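Local coordinates for HAT1-interacting factor 1 (Saccharomyces cerevisiae, PDB 4NQ0), which chaperones histones H3 and H4 as a component of the nuclear HAT-B histone acetyltransferase complex and takes part in chromatin assembly and telomere silencing, at residues Leu311-Met316 with Ala328-Ile333; Leu285-Leu290 with Lys303-Ala308; Asp237-Met242 with Tyr259-Gly264; Leu165-Leu170 with Asp294-Lys299. All coordinates share one frame; numbering follows the deposited sequence.

Three contacts pair helices of the alpha-helical fold; interaction 4 packs a loop against the start of one. Interaction 3, near the middle of the chain, and interaction 2, farther out, are buried; 1 and 4 are only partly so. Helix 298-316 enters three of the four: its start in interaction 4, its middle in interaction 2, its end in interaction 1. The outer contacts are almost wholly aliphatic. The buried ones add aromatic rings, a cysteine sulfur in interaction 2 and a lysine chain in interaction 3; the charges of Arg304 and Lys261 are met from outside the paired segments. Leu170 of interaction 4 bonds to Arg304, on which Leu260 and Leu263 of segment 259-264 also pack.

Interaction 1 (Leu311-Met316 with Ala328-Ile333); sequences LLEKHM and ARLAQI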
# COMPACT_ATOMS: atom_id res chain seq x y z
N LEU A 311 -9.26 -18.60 7.21
CA LEU A 311 -8.59 -17.65 8.07
C LEU A 311 -9.58 -16.72 8.79
O LEU A 311 -9.45 -16.51 9.99
CB LEU A 311 -7.62 -16.81 7.25
CG LEU A 311 -6.78 -15.86 8.10
CD1 LEU A 311 -5.95 -16.64 9.12
CD2 LEU A 311 -5.90 -15.01 7.19
N LEU A 312 -10.55 -16.19 8.05
CA LEU A 312 -11.55 -15.28 8.60
C LEU A 312 -12.51 -16.00 9.53
O LEU A 312 -12.92 -15.44 10.55
CB LEU A 312 -12.34 -14.56 7.50
CG LEU A 312 -11.77 -13.20 7.07
CD1 LEU A 312 -12.06 -12.94 5.59
CD2 LEU A 312 -12.33 -12.09 7.94
N GLU A 313 -12.87 -17.23 9.17
CA GLU A 313 -13.70 -18.05 10.04
C GLU A 313 -13.00 -18.23 11.38
O GLU A 313 -13.61 -18.04 12.42
CB GLU A 313 -14.02 -19.41 9.40
CG GLU A 313 -15.13 -19.33 8.35
CD GLU A 313 -15.36 -20.65 7.62
OE1 GLU A 313 -14.48 -21.53 7.66
OE2 GLU A 313 -16.44 -20.81 7.01
N LYS A 314 -11.71 -18.55 11.35
CA LYS A 314 -10.94 -18.76 12.58
C LYS A 314 -10.87 -17.49 13.42
O LYS A 314 -10.97 -17.53 14.64
CB LYS A 314 -9.52 -19.23 12.25
CG LYS A 314 -8.76 -19.83 13.44
CD LYS A 314 -7.25 -19.70 13.26
N HIS A 315 -10.68 -16.35 12.75
CA HIS A 315 -10.65 -15.06 13.41
C HIS A 315 -11.98 -14.74 14.12
O HIS A 315 -11.99 -14.17 15.21
CB HIS A 315 -10.31 -13.97 12.38
CG HIS A 315 -10.12 -12.61 12.97
ND1 HIS A 315 -9.18 -12.36 13.95
CD2 HIS A 315 -10.73 -11.43 12.73
CE1 HIS A 315 -9.23 -11.08 14.29
NE2 HIS A 315 -10.17 -10.50 13.56
N MET A 316 -13.09 -15.12 13.48
CA MET A 316 -14.42 -14.86 14.01
C MET A 316 -14.69 -15.61 15.31
O MET A 316 -15.45 -15.12 16.16
CB MET A 316 -15.48 -15.21 12.96
CG MET A 316 -15.67 -14.11 11.89
SD MET A 316 -16.13 -12.53 12.64
CE MET A 316 -17.62 -12.98 13.56
N ALA A 328 -19.13 -9.30 7.09
CA ALA A 328 -19.32 -8.78 5.73
C ALA A 328 -18.25 -9.33 4.78
O ALA A 328 -18.57 -9.86 3.72
CB ALA A 328 -19.31 -7.25 5.73
N ARG A 329 -16.98 -9.23 5.17
CA ARG A 329 -15.87 -9.77 4.36
C ARG A 329 -16.05 -11.26 4.05
O ARG A 329 -15.86 -11.71 2.91
CB ARG A 329 -14.53 -9.56 5.07
CG ARG A 329 -14.06 -8.12 5.11
CD ARG A 329 -12.82 -7.99 5.97
NE ARG A 329 -12.28 -6.64 6.00
CZ ARG A 329 -11.32 -6.22 6.82
NH1 ARG A 329 -10.77 -7.04 7.71
NH2 ARG A 329 -10.90 -4.96 6.76
N LEU A 330 -16.42 -12.01 5.08
CA LEU A 330 -16.60 -13.45 4.97
C LEU A 330 -17.73 -13.77 3.99
O LEU A 330 -17.58 -14.65 3.13
CB LEU A 330 -16.90 -14.01 6.36
CG LEU A 330 -16.80 -15.51 6.62
CD1 LEU A 330 -15.49 -16.12 6.08
CD2 LEU A 330 -16.94 -15.72 8.13
N ALA A 331 -18.84 -13.05 4.11
CA ALA A 331 -19.96 -13.16 3.17
C ALA A 331 -19.54 -12.88 1.73
O ALA A 331 -19.95 -13.59 0.81
CB ALA A 331 -21.08 -12.21 3.58
N GLN A 332 -18.72 -11.85 1.53
CA GLN A 332 -18.22 -11.52 0.20
C GLN A 332 -17.32 -12.62 -0.36
O GLN A 332 -17.40 -12.95 -1.54
CB GLN A 332 -17.43 -10.20 0.23
CG GLN A 332 -16.89 -9.78 -1.12
CD GLN A 332 -18.01 -9.44 -2.10
OE1 GLN A 332 -18.24 -10.16 -3.09
NE2 GLN A 332 -18.71 -8.35 -1.83
N ILE A 333 -16.47 -13.18 0.48
CA ILE A 333 -15.59 -14.27 0.05
C ILE A 333 -16.42 -15.46 -0.40
O ILE A 333 -16.08 -16.11 -1.38
CB ILE A 333 -14.59 -14.66 1.15
CG1 ILE A 333 -13.58 -13.53 1.37
CG2 ILE A 333 -13.81 -15.91 0.78
CD1 ILE A 333 -12.95 -13.54 2.74
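Leu330 sets its two methyl groups against the flank of helix 298-316, where Leu312, Glu313 and Met316 receive them. Its CG lies anti to the backbone N (chi1 -165°), which places the branch point from which CD1 and CD2 reach the facing helix. CD1 comes to CB of Leu312 at 3.8 Å and to CG of Glu313 at 3.9 Å. CD2 stands 4.0 Å from the same Glu313 CG and 4.3 Å from CG of Met316. The leucine and the glutamate cross at about a right angle, and the glutamate is touched at CG, in its aliphatic part. Beyond CG its chain is extended, at an exposed position.

Leu312 is the buried partner on its helix. Its CD1 branch passes 4.2 Å from CB of Arg329 and is directed to the CD1 end of Ile333, although the modelled approach of those two methyls is too close to be trusted. The guanidinium of Arg329 extends past the apolar patch, and its NH1 makes a weak hydrogen bond to Gln326 on its own helix.

The two segments run nearly antiparallel, at 153°, with axes 10.1 Å apart, and nearly all of both lies in the region that mediates interaction with histone H2A-H2B. The contact joins helix 298-316, whose segment lies within the predicted third TPR repeat, to helix 323-344, while Leu312 and Arg329 also touch helix 273-290 through Ile280 and Phe284.

Interaction 2 (Leu285-Leu290 with Lys303-Ala308); sequences LVCDAL and KRFKHA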
# COMPACT_ATOMS: atom_id res chain seq x y z
N LEU A 285 -8.40 -8.19 0.74
CA LEU A 285 -8.19 -7.32 -0.43
C LEU A 285 -7.64 -8.11 -1.62
O LEU A 285 -8.02 -7.86 -2.76
CB LEU A 285 -7.27 -6.14 -0.08
CG LEU A 285 -7.86 -5.09 0.87
CD1 LEU A 285 -6.77 -4.14 1.39
CD2 LEU A 285 -9.00 -4.30 0.22
N VAL A 286 -6.76 -9.06 -1.35
CA VAL A 286 -6.29 -10.01 -2.36
C VAL A 286 -7.47 -10.70 -3.07
O VAL A 286 -7.54 -10.70 -4.29
CB VAL A 286 -5.36 -11.08 -1.74
CG1 VAL A 286 -5.21 -12.30 -2.68
CG2 VAL A 286 -4.00 -10.46 -1.39
N CYS A 287 -8.40 -11.24 -2.28
CA CYS A 287 -9.57 -11.93 -2.82
C CYS A 287 -10.49 -11.01 -3.60
O CYS A 287 -11.03 -11.40 -4.64
CB CYS A 287 -10.36 -12.61 -1.69
SG CYS A 287 -9.39 -13.91 -0.90
N ASP A 288 -10.68 -9.79 -3.09
CA ASP A 288 -11.55 -8.83 -3.74
C ASP A 288 -11.01 -8.41 -5.11
O ASP A 288 -11.77 -8.26 -6.06
CB ASP A 288 -11.78 -7.60 -2.87
CG ASP A 288 -13.12 -6.93 -3.16
OD1 ASP A 288 -14.16 -7.54 -2.85
OD2 ASP A 288 -13.12 -5.81 -3.70
N ALA A 289 -9.70 -8.23 -5.22
CA ALA A 289 -9.07 -7.93 -6.50
C ALA A 289 -9.07 -9.17 -7.40
O ALA A 289 -9.34 -9.07 -8.59
CB ALA A 289 -7.66 -7.43 -6.29
N LEU A 290 -8.79 -10.33 -6.81
CA LEU A 290 -8.74 -11.60 -7.51
C LEU A 290 -10.02 -11.94 -8.27
O LEU A 290 -9.96 -12.59 -9.31
CB LEU A 290 -8.41 -12.73 -6.53
CG LEU A 290 -7.88 -14.08 -6.99
CD1 LEU A 290 -6.78 -13.94 -8.04
CD2 LEU A 290 -7.36 -14.85 -5.77
N LYS A 303 -8.74 -21.88 -4.60
CA LYS A 303 -7.81 -22.23 -3.52
C LYS A 303 -7.49 -21.04 -2.62
O LYS A 303 -7.40 -21.20 -1.41
CB LYS A 303 -6.50 -22.80 -4.08
CG LYS A 303 -6.66 -24.13 -4.78
CD LYS A 303 -5.33 -24.73 -5.27
CE LYS A 303 -5.61 -25.92 -6.20
NZ LYS A 303 -4.39 -26.65 -6.68
N ARG A 304 -7.33 -19.86 -3.22
CA ARG A 304 -7.03 -18.65 -2.43
C ARG A 304 -8.26 -18.19 -1.65
O ARG A 304 -8.15 -17.81 -0.49
CB ARG A 304 -6.50 -17.50 -3.30
CG ARG A 304 -5.97 -16.31 -2.50
CD ARG A 304 -4.56 -16.59 -1.99
NE ARG A 304 -4.13 -15.65 -0.94
CZ ARG A 304 -2.88 -15.52 -0.50
NH1 ARG A 304 -1.88 -16.23 -1.02
NH2 ARG A 304 -2.62 -14.65 0.48
N PHE A 305 -9.42 -18.21 -2.30
CA PHE A 305 -10.65 -17.85 -1.60
C PHE A 305 -10.88 -18.74 -0.37
O PHE A 305 -11.23 -18.25 0.70
CB PHE A 305 -11.88 -17.96 -2.52
CG PHE A 305 -11.88 -17.00 -3.67
CD1 PHE A 305 -11.27 -15.77 -3.59
CD2 PHE A 305 -12.55 -17.32 -4.84
CE1 PHE A 305 -11.28 -14.90 -4.64
CE2 PHE A 305 -12.57 -16.45 -5.91
CZ PHE A 305 -11.94 -15.23 -5.81
N LYS A 306 -10.69 -20.05 -0.52
CA LYS A 306 -10.94 -20.97 0.58
C LYS A 306 -9.93 -20.78 1.70
O LYS A 306 -10.26 -20.94 2.87
CB LYS A 306 -10.90 -22.42 0.08
CG LYS A 306 -12.15 -22.79 -0.70
CD LYS A 306 -11.95 -24.11 -1.44
CE LYS A 306 -13.21 -24.51 -2.19
NZ LYS A 306 -12.94 -25.63 -3.14
N HIS A 307 -8.70 -20.46 1.34
CA HIS A 307 -7.69 -20.12 2.32
C HIS A 307 -8.13 -18.91 3.15
O HIS A 307 -8.01 -18.90 4.37
CB HIS A 307 -6.37 -19.84 1.61
CG HIS A 307 -5.38 -19.10 2.45
ND1 HIS A 307 -4.57 -19.73 3.37
CD2 HIS A 307 -5.08 -17.78 2.52
CE1 HIS A 307 -3.81 -18.83 3.96
NE2 HIS A 307 -4.10 -17.64 3.46
N ALA A 308 -8.64 -17.88 2.48
CA ALA A 308 -9.02 -16.65 3.15
C ALA A 308 -10.27 -16.87 4.00
O ALA A 308 -10.35 -16.37 5.12
CB ALA A 308 -9.25 -15.53 2.11
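This is a buried, largely apolar interface between two consecutive antiparallel helices, 273-290 and 298-316, part of which falls in the predicted third TPR repeat. The segment axes approach to 9.9 Å, and Cys287 faces Phe305 at the closest backbone point. The sulfur lies beside the ring, not over it: SG is 5.1 Å from the Phe305 centroid and 88° off the ring normal, a Cys sulfur-aromatic contact at the edge. Carbonyl O of Cys287 meets the same ring near its plane, 3.5 Å from CE1, so the ring's rim is turned to the sulfur and the carbonyl O of Cys287. CB of Leu290 lies 4.1 Å from CE1 of Phe305. The sulfur also rests 3.4 Å from CB of Ala308. An alanine at Phe305 would probably leave a gap beside Leu290 and take the aromatic edge from the sulfur and carbonyl O of Cys287.

Arg304 supplies the second half. Its CB sits 3.7 Å from CD2 of Leu290, and Val286 CG1 is 3.9 Å from NE, a buried nitrogen with no partner in the model. Both residues cross the arginine chain at about a right angle. The bend at chi2 (79°) carries CD off the straight path, and the guanidinium ends in a salt bridge to Glu283 and a hydrogen bond to carbonyl O of Leu170.

Helix 252-266 flanks this side through Tyr259, Leu260 and Leu263, whereas helix 323-344 closes on the Phe305 ring with Asp336, Ile337 and Val340.

Interaction 3 (Asp237-Met242 with Tyr259-Gly264); sequences DVYILM and YLKALG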
# COMPACT_ATOMS: atom_id res chain seq x y z
N ASP A 237 1.83 -0.90 4.76
CA ASP A 237 0.78 0.12 4.57
C ASP A 237 0.90 0.78 3.20
O ASP A 237 -0.11 1.04 2.54
CB ASP A 237 0.86 1.21 5.66
CG ASP A 237 0.33 0.75 7.01
OD1 ASP A 237 -0.37 -0.29 7.09
OD2 ASP A 237 0.61 1.45 8.00
N VAL A 238 2.13 1.05 2.76
CA VAL A 238 2.33 1.66 1.45
C VAL A 238 1.89 0.71 0.34
O VAL A 238 1.27 1.15 -0.65
CB VAL A 238 3.79 2.09 1.23
CG1 VAL A 238 4.03 2.49 -0.24
CG2 VAL A 238 4.13 3.24 2.19
N TYR A 239 2.20 -0.58 0.50
CA TYR A 239 1.83 -1.56 -0.52
C TYR A 239 0.31 -1.70 -0.62
O TYR A 239 -0.22 -1.83 -1.72
CB TYR A 239 2.50 -2.93 -0.28
CG TYR A 239 3.92 -3.03 -0.81
CD1 TYR A 239 4.21 -2.72 -2.14
CD2 TYR A 239 4.96 -3.45 0.00
CE1 TYR A 239 5.50 -2.82 -2.64
CE2 TYR A 239 6.26 -3.54 -0.48
CZ TYR A 239 6.52 -3.22 -1.80
OH TYR A 239 7.79 -3.32 -2.26
N ILE A 240 -0.38 -1.66 0.52
CA ILE A 240 -1.85 -1.66 0.51
C ILE A 240 -2.38 -0.45 -0.27
O ILE A 240 -3.28 -0.59 -1.10
CB ILE A 240 -2.48 -1.66 1.94
CG1 ILE A 240 -2.15 -2.95 2.71
CG2 ILE A 240 -3.99 -1.47 1.86
CD1 ILE A 240 -2.72 -4.24 2.09
N LEU A 241 -1.83 0.73 -0.01
CA LEU A 241 -2.26 1.94 -0.72
C LEU A 241 -1.98 1.81 -2.22
O LEU A 241 -2.83 2.15 -3.03
CB LEU A 241 -1.54 3.18 -0.19
CG LEU A 241 -2.36 4.42 0.18
CD1 LEU A 241 -1.39 5.58 0.49
CD2 LEU A 241 -3.39 4.84 -0.88
N MET A 242 -0.79 1.35 -2.58
CA MET A 242 -0.47 1.09 -3.98
C MET A 242 -1.51 0.15 -4.60
O MET A 242 -2.02 0.42 -5.67
CB MET A 242 0.91 0.47 -4.12
CG MET A 242 2.05 1.44 -3.93
SD MET A 242 3.59 0.57 -4.17
CE MET A 242 4.73 1.94 -4.23
N TYR A 259 -0.90 -6.18 -2.76
CA TYR A 259 -1.57 -6.69 -1.55
C TYR A 259 -0.83 -7.90 -0.94
O TYR A 259 -0.69 -8.02 0.29
CB TYR A 259 -3.01 -7.09 -1.85
CG TYR A 259 -3.97 -5.96 -2.18
CD1 TYR A 259 -3.89 -4.72 -1.54
CD2 TYR A 259 -5.00 -6.15 -3.08
CE1 TYR A 259 -4.79 -3.69 -1.84
CE2 TYR A 259 -5.91 -5.15 -3.37
CZ TYR A 259 -5.80 -3.92 -2.75
OH TYR A 259 -6.71 -2.92 -3.03
N LEU A 260 -0.37 -8.80 -1.81
CA LEU A 260 0.45 -9.92 -1.37
C LEU A 260 1.79 -9.51 -0.79
O LEU A 260 2.30 -10.18 0.12
CB LEU A 260 0.70 -10.90 -2.52
CG LEU A 260 -0.52 -11.72 -2.98
CD1 LEU A 260 -0.17 -12.38 -4.29
CD2 LEU A 260 -0.94 -12.75 -1.95
N LYS A 261 2.40 -8.46 -1.34
CA LYS A 261 3.63 -7.91 -0.78
C LYS A 261 3.37 -7.31 0.60
O LYS A 261 4.17 -7.50 1.51
CB LYS A 261 4.24 -6.84 -1.70
CG LYS A 261 4.83 -7.37 -2.99
CD LYS A 261 6.34 -7.60 -2.94
CE LYS A 261 7.10 -6.29 -2.85
NZ LYS A 261 8.21 -6.15 -3.83
N ALA A 262 2.26 -6.61 0.75
CA ALA A 262 1.90 -6.00 2.02
C ALA A 262 1.73 -7.10 3.06
O ALA A 262 2.27 -7.03 4.16
CB ALA A 262 0.61 -5.18 1.90
N LEU A 263 0.99 -8.13 2.68
CA LEU A 263 0.74 -9.28 3.54
C LEU A 263 2.06 -9.90 4.01
O LEU A 263 2.23 -10.17 5.18
CB LEU A 263 -0.14 -10.28 2.79
CG LEU A 263 -0.74 -11.48 3.52
CD1 LEU A 263 -1.76 -11.08 4.58
CD2 LEU A 263 -1.39 -12.40 2.47
N GLY A 264 3.01 -10.09 3.10
CA GLY A 264 4.34 -10.58 3.48
C GLY A 264 5.04 -9.70 4.51
O GLY A 264 5.71 -10.20 5.41
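Tyr259 meets Ile240 across the pair of helices. Its ring presents an edge to the isoleucine backbone, with CE1 3.5 Å from carbonyl O of Ile240 near the ring plane, and CD1 touches the Ile240 CD1 methyl at 3.8 Å. The two side chains cross at about a right angle, and the phenol OH is hydrogen-bonded to Asp244 farther along helix 229-248.

Lys261 comes next and lies over Tyr239. Its CB stands over the centre of one ring face, 3.9 Å from the centroid and 10° off the normal, a CH-pi contact. Bends at chi2 and chi3 carry the chain to the hydroxyl end of the ring, where CE of Lys261 is 3.3 Å from CZ of Tyr239. The ammonium forms salt bridges with Asp180 and Glu182, and Asp180 also takes a hydrogen bond with the Tyr239 hydroxyl. A leucine at Tyr239 would probably leave Asp180 without that phenol partner and take away the ring face under the Lys261 chain.

Ala262 fills the middle. Its methyl sits 3.7 Å from Tyr239 CB and 3.5 Å from Ile240 CD1, a tight fit that suits segment axes only 7.7 Å apart and nearly antiparallel (166°).

The pair lies largely within the predicted second TPR repeat, close to the centre of the chain: helix 202-218 packs on Tyr239 through Leu214, and helix 273-290 on Tyr259 through Leu285 and Val286.

Interaction 4 (Leu165-Leu170 with Asp294-Lys299); sequences LALHEL and DQVPAK
Leu165, Leu167 and Leu170 close round Val296 where the loop between helices 61-77 and 202-218, before the first predicted TPR repeat, meets the turn leading into helix 298-316, within the predicted third. Pro297 holds the N-cap position of that helix, so the loop packs at its very start. The loop segment belongs to a region important for binding both H3-H4 and H2A-H2B, the turn to the H2A-H2B interaction region.

Polar bonds shape the loop from within. The N-H of Ala166 makes a weak hydrogen bond to OE1 of Glu169, and the Glu169 N-H returns to carbonyl O of Ala166 at 2.9 Å. That carboxylate oxygen is also held by His257 of helix 252-266. Two partners tie the contact to the helical body: Ser253 bonds to the backbone N of Leu165, and Leu290 packs on both Leu170 and Val296.

The contact across the segments is apolar. Val296 splits its methyls between partners: with CG1 anti to the backbone N (chi1 -177°), that branch reaches CD1 of Leu170 at 3.7 Å, while CG2 turns to CD2 of Leu165 at 3.8 Å. Leu165 crosses the valine at about a right angle. Leu167 slides past it in the opposite direction, bringing CD1 to 4.1 Å from CG2 of Val296. Its other methyl meets the proline tip to tip, CD2 of Leu167 standing 4.1 Å from CD of Pro297.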
# COMPACT_ATOMS: atom_id res chain seq x y z
N LEU A 165 1.18 -9.96 -11.20
CA LEU A 165 0.96 -11.18 -10.44
C LEU A 165 1.52 -12.38 -11.21
O LEU A 165 1.25 -12.55 -12.40
CB LEU A 165 -0.54 -11.38 -10.17
CG LEU A 165 -0.97 -12.66 -9.43
CD1 LEU A 165 -0.46 -12.71 -7.98
CD2 LEU A 165 -2.49 -12.80 -9.46
N ALA A 166 2.34 -13.16 -10.52
CA ALA A 166 2.70 -14.50 -10.96
C ALA A 166 1.75 -15.47 -10.25
O ALA A 166 1.52 -15.34 -9.06
CB ALA A 166 4.14 -14.81 -10.60
N LEU A 167 1.20 -16.42 -10.99
CA LEU A 167 0.32 -17.45 -10.43
C LEU A 167 0.86 -18.06 -9.14
O LEU A 167 0.11 -18.26 -8.18
CB LEU A 167 0.07 -18.55 -11.46
CG LEU A 167 -1.21 -18.47 -12.27
CD1 LEU A 167 -1.73 -17.04 -12.42
CD2 LEU A 167 -1.04 -19.10 -13.63
N HIS A 168 2.16 -18.35 -9.11
CA HIS A 168 2.78 -19.01 -7.96
C HIS A 168 2.72 -18.16 -6.69
O HIS A 168 2.78 -18.69 -5.59
CB HIS A 168 4.22 -19.44 -8.25
CG HIS A 168 5.16 -18.32 -8.56
ND1 HIS A 168 5.61 -18.06 -9.84
CD2 HIS A 168 5.76 -17.40 -7.76
CE1 HIS A 168 6.44 -17.03 -9.81
NE2 HIS A 168 6.54 -16.61 -8.56
N GLU A 169 2.59 -16.84 -6.86
CA GLU A 169 2.50 -15.93 -5.71
C GLU A 169 1.27 -16.17 -4.82
O GLU A 169 1.31 -15.88 -3.61
CB GLU A 169 2.54 -14.47 -6.19
CG GLU A 169 3.91 -14.12 -6.71
CD GLU A 169 4.01 -12.76 -7.38
OE1 GLU A 169 2.99 -12.07 -7.56
OE2 GLU A 169 5.15 -12.39 -7.75
N LEU A 170 0.20 -16.69 -5.41
CA LEU A 170 -1.01 -17.03 -4.66
C LEU A 170 -0.85 -18.27 -3.75
O LEU A 170 -1.63 -18.45 -2.82
CB LEU A 170 -2.16 -17.28 -5.64
CG LEU A 170 -2.64 -16.11 -6.49
CD1 LEU A 170 -3.65 -16.62 -7.52
CD2 LEU A 170 -3.26 -15.01 -5.66
N ASP A 294 -8.91 -11.70 -14.95
CA ASP A 294 -9.36 -12.71 -15.91
C ASP A 294 -8.35 -13.84 -16.06
O ASP A 294 -8.73 -15.00 -16.26
CB ASP A 294 -9.62 -12.09 -17.29
CG ASP A 294 -10.80 -11.13 -17.31
OD1 ASP A 294 -11.92 -11.56 -17.69
OD2 ASP A 294 -10.61 -9.93 -16.98
N GLN A 295 -7.07 -13.51 -15.95
CA GLN A 295 -6.00 -14.44 -16.32
C GLN A 295 -5.51 -15.40 -15.23
O GLN A 295 -4.54 -16.13 -15.44
CB GLN A 295 -4.83 -13.66 -16.95
CG GLN A 295 -4.83 -13.71 -18.49
CD GLN A 295 -6.22 -13.58 -19.10
OE1 GLN A 295 -6.95 -12.62 -18.83
NE2 GLN A 295 -6.61 -14.55 -19.93
N VAL A 296 -6.17 -15.42 -14.07
CA VAL A 296 -5.91 -16.46 -13.09
C VAL A 296 -6.94 -17.56 -13.29
O VAL A 296 -8.14 -17.30 -13.30
CB VAL A 296 -5.98 -15.93 -11.65
CG1 VAL A 296 -5.63 -17.06 -10.67
CG2 VAL A 296 -5.04 -14.73 -11.47
N PRO A 297 -6.49 -18.81 -13.47
CA PRO A 297 -7.44 -19.92 -13.62
C PRO A 297 -8.37 -20.03 -12.42
O PRO A 297 -7.95 -19.73 -11.30
CB PRO A 297 -6.53 -21.15 -13.68
CG PRO A 297 -5.24 -20.65 -14.12
CD PRO A 297 -5.10 -19.28 -13.56
N ALA A 298 -9.60 -20.46 -12.66
CA ALA A 298 -10.60 -20.64 -11.61
C ALA A 298 -10.09 -21.46 -10.44
O ALA A 298 -10.33 -21.13 -9.28
CB ALA A 298 -11.85 -21.30 -12.18
N LYS A 299 -9.37 -22.53 -10.75
CA LYS A 299 -8.87 -23.41 -9.70
C LYS A 299 -7.98 -22.66 -8.71
O LYS A 299 -8.13 -22.83 -7.50
CB LYS A 299 -8.10 -24.59 -10.29
CG LYS A 299 -8.03 -25.77 -9.36